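Long-range contact in arabinogalactan endo-1,4-beta-galactosidase (Ignisphaera aggregans, PDB 7OSK), which probably hydrolyses internal beta-1,4-galactosidic linkages of galactan and arabinogalactan through its family 53 glycosyl hydrolase domain, which carries a bound calcium ion: residues A[348-360]-A[370-382]. Residues are numbered along the deposited sequence; the frame is centred on the assembly and turned at random.
With CA (calcium ion), chain C.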
ATOM      1  N   GLY A 348       4.715  -5.361  10.152  1.00 23.09           N
ATOM      2  CA  GLY A 348       3.799  -4.277  10.454  1.00 23.96           C
ATOM      3  C   GLY A 348       2.682  -4.107   9.452  1.00 19.69           C
ATOM      4  O   GLY A 348       2.275  -5.063   8.798  1.00 21.76           O
ATOM      5  N   ILE A 349       2.187  -2.877   9.339  1.00 21.77           N
ATOM      6  CA  ILE A 349       1.010  -2.593   8.532  1.00 18.68           C
ATOM      7  C   ILE A 349       1.109  -1.243   7.821  1.00 21.48           C
ATOM      8  O   ILE A 349       1.856  -0.358   8.245  1.00 20.86           O
ATOM      9  CB  ILE A 349      -0.270  -2.611   9.402  1.00 18.44           C
ATOM     10  CG1 ILE A 349      -0.251  -1.474  10.423  1.00 18.80           C
ATOM     11  CG2 ILE A 349      -0.411  -3.935  10.143  1.00 23.36           C
ATOM     12  CD1 ILE A 349      -1.362  -0.482  10.238  1.00 20.70           C
ATOM     13  N   PHE A 350       0.373  -1.112   6.719  1.00 22.61           N
ATOM     14  CA  PHE A 350       0.156   0.181   6.074  1.00 20.52           C
ATOM     15  C   PHE A 350      -1.334   0.428   5.904  1.00 20.28           C
ATOM     16  O   PHE A 350      -2.027  -0.353   5.252  1.00 21.80           O
ATOM     17  CB  PHE A 350       0.836   0.250   4.705  1.00 19.51           C
ATOM     18  CG  PHE A 350       2.333   0.202   4.757  1.00 17.90           C
ATOM     19  CD1 PHE A 350       3.069   1.359   4.915  1.00 20.14           C
ATOM     20  CD2 PHE A 350       3.004  -1.000   4.625  1.00 18.20           C
ATOM     21  CE1 PHE A 350       4.448   1.318   4.951  1.00 21.23           C
ATOM     22  CE2 PHE A 350       4.380  -1.048   4.663  1.00 17.31           C
ATOM     23  CZ  PHE A 350       5.103   0.113   4.826  1.00 20.88           C
ATOM     24  N   TYR A 351      -1.823   1.520   6.480  1.00 20.18           N
ATOM     25  CA  TYR A 351      -3.210   1.911   6.297  1.00 19.59           C
ATOM     26  C   TYR A 351      -3.366   2.601   4.947  1.00 20.23           C
ATOM     27  O   TYR A 351      -2.755   3.645   4.705  1.00 18.86           O
ATOM     28  CB  TYR A 351      -3.665   2.833   7.426  1.00 21.83           C
ATOM     29  CG  TYR A 351      -5.155   3.032   7.457  1.00 19.39           C
ATOM     30  CD1 TYR A 351      -5.761   3.979   6.648  1.00 19.37           C
ATOM     31  CD2 TYR A 351      -5.959   2.266   8.285  1.00 18.65           C
ATOM     32  CE1 TYR A 351      -7.121   4.162   6.666  1.00 21.17           C
ATOM     33  CE2 TYR A 351      -7.323   2.443   8.313  1.00 20.60           C
ATOM     34  CZ  TYR A 351      -7.901   3.391   7.500  1.00 22.92           C
ATOM     35  OH  TYR A 351      -9.264   3.566   7.525  1.00 24.22           O
ATOM     36  N   TRP A 352      -4.186   2.022   4.072  1.00 19.78           N
ATOM     37  CA  TRP A 352      -4.308   2.507   2.698  1.00 20.19           C
ATOM     38  C   TRP A 352      -5.388   3.576   2.563  1.00 20.50           C
ATOM     39  O   TRP A 352      -6.472   3.454   3.134  1.00 21.85           O
ATOM     40  CB  TRP A 352      -4.606   1.346   1.743  1.00 18.39           C
ATOM     41  CG  TRP A 352      -4.455   1.721   0.298  1.00 20.11           C
ATOM     42  CD1 TRP A 352      -3.306   1.694  -0.442  1.00 19.96           C
ATOM     43  CD2 TRP A 352      -5.484   2.186  -0.581  1.00 19.27           C
ATOM     44  NE1 TRP A 352      -3.558   2.112  -1.726  1.00 19.01           N
ATOM     45  CE2 TRP A 352      -4.889   2.419  -1.838  1.00 19.26           C
ATOM     46  CE3 TRP A 352      -6.852   2.427  -0.428  1.00 17.97           C
ATOM     47  CZ2 TRP A 352      -5.613   2.881  -2.931  1.00 20.20           C
ATOM     48  CZ3 TRP A 352      -7.570   2.885  -1.515  1.00 21.57           C
ATOM     49  CH2 TRP A 352      -6.949   3.108  -2.752  1.00 21.76           C
ATOM     50  N   GLY A 353      -5.082   4.622   1.802  1.00 18.71           N
ATOM     51  CA  GLY A 353      -6.016   5.714   1.591  1.00 19.00           C
ATOM     52  C   GLY A 353      -6.128   6.601   2.816  1.00 20.20           C
ATOM     53  O   GLY A 353      -7.158   7.232   3.047  1.00 18.61           O
ATOM     54  N   ALA A 354      -5.053   6.649   3.599  1.00 20.89           N
ATOM     55  CA  ALA A 354      -5.039   7.380   4.862  1.00 21.25           C
ATOM     56  C   ALA A 354      -5.160   8.887   4.662  1.00 19.00           C
ATOM     57  O   ALA A 354      -5.741   9.587   5.490  1.00 17.50           O
ATOM     58  CB  ALA A 354      -3.768   7.063   5.629  1.00 21.01           C
ATOM     59  N   THR A 355      -4.601   9.376   3.560  1.00 20.08           N
ATOM     60  CA  THR A 355      -4.544  10.808   3.286  1.00 20.89           C
ATOM     61  C   THR A 355      -5.517  11.220   2.188  1.00 18.79           C
ATOM     62  O   THR A 355      -5.502  12.362   1.734  1.00 19.11           O
ATOM     63  CB  THR A 355      -3.124  11.231   2.866  1.00 21.35           C
ATOM     64  OG1 THR A 355      -2.797  10.630   1.605  1.00 22.83           O
ATOM     65  CG2 THR A 355      -2.108  10.802   3.912  1.00 20.46           C
ATOM     66  N   TRP A 356      -6.365  10.290   1.764  1.00 20.28           N
ATOM     67  CA  TRP A 356      -7.250  10.545   0.634  1.00 22.07           C
ATOM     68  C   TRP A 356      -8.484  11.336   1.072  1.00 20.03           C
ATOM     69  O   TRP A 356      -9.591  10.802   1.149  1.00 18.83           O
ATOM     70  CB  TRP A 356      -7.652   9.224  -0.029  1.00 20.88           C
ATOM     71  CG  TRP A 356      -8.025   9.365  -1.473  1.00 21.50           C
ATOM     72  CD1 TRP A 356      -8.165  10.526  -2.178  1.00 20.47           C
ATOM     73  CD2 TRP A 356      -8.293   8.303  -2.396  1.00 21.01           C
ATOM     74  NE1 TRP A 356      -8.508  10.252  -3.479  1.00 19.75           N
ATOM     75  CE2 TRP A 356      -8.592   8.894  -3.638  1.00 20.13           C
ATOM     76  CE3 TRP A 356      -8.310   6.908  -2.289  1.00 18.23           C
ATOM     77  CZ2 TRP A 356      -8.906   8.142  -4.766  1.00 22.23           C
ATOM     78  CZ3 TRP A 356      -8.623   6.162  -3.411  1.00 20.27           C
ATOM     79  CH2 TRP A 356      -8.916   6.781  -4.633  1.00 23.67           C
ATOM     80  N   ILE A 357      -8.275  12.617   1.358  1.00 21.05           N
ATOM     81  CA  ILE A 357      -9.357  13.504   1.767  1.00 22.20           C
ATOM     82  C   ILE A 357     -10.132  13.992   0.542  1.00 22.52           C
ATOM     83  O   ILE A 357      -9.594  14.008  -0.565  1.00 24.10           O
ATOM     84  CB  ILE A 357      -8.817  14.711   2.563  1.00 22.36           C
ATOM     85  CG1 ILE A 357      -7.825  15.519   1.721  1.00 21.36           C
ATOM     86  CG2 ILE A 357      -8.142  14.235   3.843  1.00 19.76           C
ATOM     87  CD1 ILE A 357      -7.572  16.911   2.254  1.00 22.31           C
ATOM     88  N   PRO A 358     -11.400  14.392   0.732  1.00 21.58           N
ATOM     89  CA  PRO A 358     -12.174  14.865  -0.416  1.00 21.86           C
ATOM     90  C   PRO A 358     -11.706  16.234  -0.885  1.00 23.86           C
ATOM     91  O   PRO A 358     -11.653  17.170  -0.086  1.00 26.68           O
ATOM     92  CB  PRO A 358     -13.604  14.926   0.126  1.00 23.77           C
ATOM     93  CG  PRO A 358     -13.437  15.175   1.576  1.00 23.70           C
ATOM     94  CD  PRO A 358     -12.179  14.458   1.983  1.00 23.45           C
ATOM     95  N   TYR A 359     -11.365  16.343  -2.164  1.00 23.49           N
ATOM     96  CA  TYR A 359     -10.946  17.615  -2.735  1.00 21.26           C
ATOM     97  C   TYR A 359     -11.238  17.637  -4.232  1.00 21.15           C
ATOM     98  O   TYR A 359     -11.033  16.634  -4.913  1.00 21.83           O
ATOM     99  CB  TYR A 359      -9.458  17.858  -2.486  1.00 20.14           C
ATOM    100  CG  TYR A 359      -9.073  19.322  -2.547  1.00 23.41           C
ATOM    101  CD1 TYR A 359      -9.118  20.118  -1.411  1.00 22.54           C
ATOM    102  CD2 TYR A 359      -8.676  19.910  -3.742  1.00 21.56           C
ATOM    103  CE1 TYR A 359      -8.775  21.457  -1.461  1.00 20.91           C
ATOM    104  CE2 TYR A 359      -8.327  21.248  -3.800  1.00 20.13           C
ATOM    105  CZ  TYR A 359      -8.379  22.015  -2.655  1.00 22.11           C
ATOM    106  OH  TYR A 359      -8.037  23.348  -2.702  1.00 28.28           O
ATOM    107  N   PRO A 360     -11.731  18.775  -4.749  1.00 22.60           N
ATOM    108  CA  PRO A 360     -11.957  18.878  -6.194  1.00 21.42           C
ATOM    109  C   PRO A 360     -10.699  18.587  -7.006  1.00 21.30           C
ATOM    110  O   PRO A 360      -9.678  19.253  -6.818  1.00 21.03           O
ATOM    111  CB  PRO A 360     -12.401  20.333  -6.374  1.00 17.82           C
ATOM    112  CG  PRO A 360     -13.013  20.697  -5.079  1.00 18.53           C
ATOM    113  CD  PRO A 360     -12.213  19.973  -4.037  1.00 22.60           C
ATOM    114  N   ASN A 370     -14.169  11.036  -5.136  1.00 23.25           N
ATOM    115  CA  ASN A 370     -13.541  10.162  -4.152  1.00 22.28           C
ATOM    116  C   ASN A 370     -14.507   9.098  -3.623  1.00 23.07           C
ATOM    117  O   ASN A 370     -15.593   9.436  -3.155  1.00 24.66           O
ATOM    118  CB  ASN A 370     -13.009  10.994  -2.984  1.00 22.99           C
ATOM    119  CG  ASN A 370     -11.979  10.250  -2.158  1.00 23.09           C
ATOM    120  OD1 ASN A 370     -11.932   9.019  -2.159  1.00 22.78           O
ATOM    121  ND2 ASN A 370     -11.144  10.996  -1.445  1.00 22.43           N
ATOM    122  N   PRO A 371     -14.119   7.811  -3.704  1.00 23.91           N
ATOM    123  CA  PRO A 371     -14.938   6.737  -3.136  1.00 23.39           C
ATOM    124  C   PRO A 371     -14.398   6.193  -1.812  1.00 23.28           C
ATOM    125  O   PRO A 371     -14.821   5.117  -1.391  1.00 24.76           O
ATOM    126  CB  PRO A 371     -14.863   5.663  -4.218  1.00 24.95           C
ATOM    127  CG  PRO A 371     -13.449   5.790  -4.719  1.00 24.28           C
ATOM    128  CD  PRO A 371     -13.072   7.260  -4.584  1.00 23.84           C
ATOM    129  N   TRP A 372     -13.493   6.928  -1.168  1.00 23.06           N
ATOM    130  CA  TRP A 372     -12.714   6.379  -0.060  1.00 22.39           C
ATOM    131  C   TRP A 372     -12.597   7.319   1.146  1.00 23.87           C
ATOM    132  O   TRP A 372     -12.014   6.949   2.167  1.00 21.12           O
ATOM    133  CB  TRP A 372     -11.314   6.021  -0.565  1.00 21.65           C
ATOM    134  CG  TRP A 372     -10.586   5.022   0.282  1.00 23.11           C
ATOM    135  CD1 TRP A 372      -9.664   5.285   1.251  1.00 19.96           C
ATOM    136  CD2 TRP A 372     -10.715   3.596   0.228  1.00 22.66           C
ATOM    137  NE1 TRP A 372      -9.212   4.114   1.806  1.00 18.55           N
ATOM    138  CE2 TRP A 372      -9.843   3.062   1.195  1.00 21.54           C
ATOM    139  CE3 TRP A 372     -11.484   2.720  -0.543  1.00 22.92           C
ATOM    140  CZ2 TRP A 372      -9.717   1.693   1.411  1.00 19.91           C
ATOM    141  CZ3 TRP A 372     -11.358   1.361  -0.325  1.00 22.35           C
ATOM    142  CH2 TRP A 372     -10.481   0.862   0.644  1.00 19.96           C
ATOM    143  N   GLU A 373     -13.160   8.520   1.043  1.00 22.70           N
ATOM    144  CA  GLU A 373     -12.899   9.558   2.040  1.00 22.65           C
ATOM    145  C   GLU A 373     -13.417   9.180   3.429  1.00 22.74           C
ATOM    146  O   GLU A 373     -12.925   9.693   4.436  1.00 23.39           O
ATOM    147  CB  GLU A 373     -13.504  10.903   1.606  1.00 23.06           C
ATOM    148  CG  GLU A 373     -15.024  11.047   1.733  1.00 23.40           C
ATOM    149  CD  GLU A 373     -15.781  10.777   0.443  1.00 26.88           C
ATOM    150  OE1 GLU A 373     -15.180  10.276  -0.535  1.00 24.19           O
ATOM    151  OE2 GLU A 373     -16.993  11.074   0.415  1.00 26.98           O
ATOM    152  N   ASN A 374     -14.398   8.284   3.486  1.00 21.93           N
ATOM    153  CA  ASN A 374     -14.925   7.825   4.767  1.00 22.85           C
ATOM    154  C   ASN A 374     -14.073   6.697   5.340  1.00 24.17           C
ATOM    155  O   ASN A 374     -14.415   6.119   6.370  1.00 22.96           O
ATOM    156  CB  ASN A 374     -16.384   7.367   4.636  1.00 24.27           C
ATOM    157  CG  ASN A 374     -16.543   6.147   3.752  1.00 23.67           C
ATOM    158  OD1 ASN A 374     -15.838   5.989   2.756  1.00 23.41           O
ATOM    159  ND2 ASN A 374     -17.483   5.277   4.113  1.00 24.62           N
ATOM    160  N   GLN A 375     -12.968   6.390   4.662  1.00 22.37           N
ATOM    161  CA  GLN A 375     -12.012   5.390   5.133  1.00 21.74           C
ATOM    162  C   GLN A 375     -10.626   5.990   5.349  1.00 21.62           C
ATOM    163  O   GLN A 375      -9.685   5.276   5.682  1.00 20.36           O
ATOM    164  CB  GLN A 375     -11.908   4.230   4.143  1.00 22.73           C
ATOM    165  CG  GLN A 375     -13.119   3.322   4.106  1.00 22.84           C
ATOM    166  CD  GLN A 375     -12.844   2.030   3.363  1.00 23.66           C
ATOM    167  OE1 GLN A 375     -13.556   1.678   2.423  1.00 25.48           O
ATOM    168  NE2 GLN A 375     -11.807   1.317   3.783  1.00 23.02           N
ATOM    169  N   ALA A 376     -10.497   7.296   5.147  1.00 23.56           N
ATOM    170  CA  ALA A 376      -9.237   7.983   5.411  1.00 22.75           C
ATOM    171  C   ALA A 376      -9.063   8.179   6.912  1.00 21.60           C
ATOM    172  O   ALA A 376      -9.983   7.920   7.683  1.00 22.62           O
ATOM    173  CB  ALA A 376      -9.193   9.320   4.686  1.00 22.51           C
ATOM    174  N   LEU A 377      -7.878   8.623   7.323  1.00 19.51           N
ATOM    175  CA  LEU A 377      -7.615   8.911   8.731  1.00 21.04           C
ATOM    176  C   LEU A 377      -7.767  10.406   9.017  1.00 23.64           C
ATOM    177  O   LEU A 377      -7.460  10.873  10.116  1.00 24.79           O
ATOM    178  CB  LEU A 377      -6.217   8.425   9.123  1.00 22.05           C
ATOM    179  CG  LEU A 377      -6.016   6.906   9.080  1.00 20.65           C
ATOM    180  CD1 LEU A 377      -4.559   6.537   9.320  1.00 21.05           C
ATOM    181  CD2 LEU A 377      -6.905   6.212  10.101  1.00 23.64           C
ATOM    182  N   PHE A 378      -8.247  11.143   8.017  1.00 23.33           N
ATOM    183  CA  PHE A 378      -8.580  12.558   8.154  1.00 22.33           C
ATOM    184  C   PHE A 378     -10.040  12.750   7.759  1.00 23.09           C
ATOM    185  O   PHE A 378     -10.558  11.997   6.934  1.00 24.17           O
ATOM    186  CB  PHE A 378      -7.677  13.425   7.272  1.00 21.17           C
ATOM    187  CG  PHE A 378      -6.221  13.355   7.631  1.00 21.26           C
ATOM    188  CD1 PHE A 378      -5.441  12.293   7.209  1.00 21.91           C
ATOM    189  CD2 PHE A 378      -5.628  14.361   8.377  1.00 25.64           C
ATOM    190  CE1 PHE A 378      -4.098  12.228   7.534  1.00 20.85           C
ATOM    191  CE2 PHE A 378      -4.284  14.303   8.704  1.00 23.97           C
ATOM    192  CZ  PHE A 378      -3.519  13.234   8.281  1.00 22.67           C
ATOM    193  N   ASP A 379     -10.707  13.749   8.333  1.00 23.53           N
ATOM    194  CA  ASP A 379     -12.098  14.009   7.975  1.00 24.59           C
ATOM    195  C   ASP A 379     -12.177  14.821   6.684  1.00 23.58           C
ATOM    196  O   ASP A 379     -11.155  15.115   6.062  1.00 22.68           O
ATOM    197  CB  ASP A 379     -12.844  14.723   9.114  1.00 28.30           C
ATOM    198  CG  ASP A 379     -12.242  16.074   9.479  1.00 26.34           C
ATOM    199  OD1 ASP A 379     -11.686  16.767   8.600  1.00 25.63           O
ATOM    200  OD2 ASP A 379     -12.348  16.448  10.667  1.00 25.62           O
ATOM    201  N   PHE A 380     -13.393  15.184   6.293  1.00 22.86           N
ATOM    202  CA  PHE A 380     -13.624  15.865   5.024  1.00 25.29           C
ATOM    203  C   PHE A 380     -12.979  17.246   5.007  1.00 25.18           C
ATOM    204  O   PHE A 380     -12.601  17.753   3.951  1.00 24.66           O
ATOM    205  CB  PHE A 380     -15.127  15.979   4.754  1.00 24.62           C
ATOM    206  CG  PHE A 380     -15.860  14.668   4.851  1.00 25.18           C
ATOM    207  CD1 PHE A 380     -15.199  13.473   4.622  1.00 25.53           C
ATOM    208  CD2 PHE A 380     -17.206  14.629   5.176  1.00 25.62           C
ATOM    209  CE1 PHE A 380     -15.864  12.266   4.713  1.00 26.75           C
ATOM    210  CE2 PHE A 380     -17.879  13.421   5.265  1.00 24.99           C
ATOM    211  CZ  PHE A 380     -17.206  12.240   5.034  1.00 25.83           C
ATOM    212  N   ASN A 381     -12.850  17.847   6.185  1.00 26.46           N
ATOM    213  CA  ASN A 381     -12.228  19.158   6.309  1.00 28.01           C
ATOM    214  C   ASN A 381     -10.706  19.057   6.398  1.00 25.85           C
ATOM    215  O   ASN A 381     -10.019  20.053   6.625  1.00 25.50           O
ATOM    216  CB  ASN A 381     -12.784  19.887   7.531  1.00 27.19           C
ATOM    217  CG  ASN A 381     -14.288  20.081   7.456  1.00 27.65           C
ATOM    218  OD1 ASN A 381     -14.839  20.339   6.385  1.00 26.64           O
ATOM    219  ND2 ASN A 381     -14.959  19.950   8.595  1.00 27.04           N
ATOM    220  N   GLY A 382     -10.185  17.847   6.214  1.00 26.47           N
ATOM    221  CA  GLY A 382      -8.751  17.627   6.184  1.00 24.31           C
ATOM    222  C   GLY A 382      -8.129  17.558   7.563  1.00 25.02           C
ATOM    223  O   GLY A 382      -6.908  17.512   7.696  1.00 29.65           O
TER
HETATM  224 CA    CA C 501     -17.253  10.199  -1.719  1.00 28.46          CA
HETATM  225  O   HOH W   1     -10.641  13.440  -3.012  1.00 20.05           O
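Trp352 drives the edge of its six-membered ring into the face of Trp372, a T-shaped stack with planes at 86°, where the last strand of the (beta/alpha)8 TIM barrel meets the loop that follows it. Trp372 has CG anti to its own backbone N (chi1 -159°), which also lets NE1 donate to Trp352 O at 3.1 Å, tilted out of the carbonyl plane. Above the opposite face of the indole, offset toward the rim, lies CD of Gln375, whose NE2 is hydrogen-bonded to Tyr265 OH. An alanine at Trp372 would probably leave the Trp352 edge without the face it abuts and Trp352 O without this donor. On the calcium side, the Asn370 amide lies over one face of Trp356, the planes 36° apart; its ND2 reaches Trp356 O at 3.0 Å from above the carbonyl plane, while OD1 accepts from Trp372 N in an Asx turn. Asn370 O and both carboxylate oxygens of Glu373, which also has Ser302 as a polar partner, bind the calcium, whose shell Asp301, Asp303, His305 and Asn307 complete. Nearer the barrel, Leu377 CD2 sits over the centre of the Tyr351 ring. Tyr351 OH, hydrogen-bonded to Gln327 NE2 as well, donates to Gln375 O at 2.5 Å.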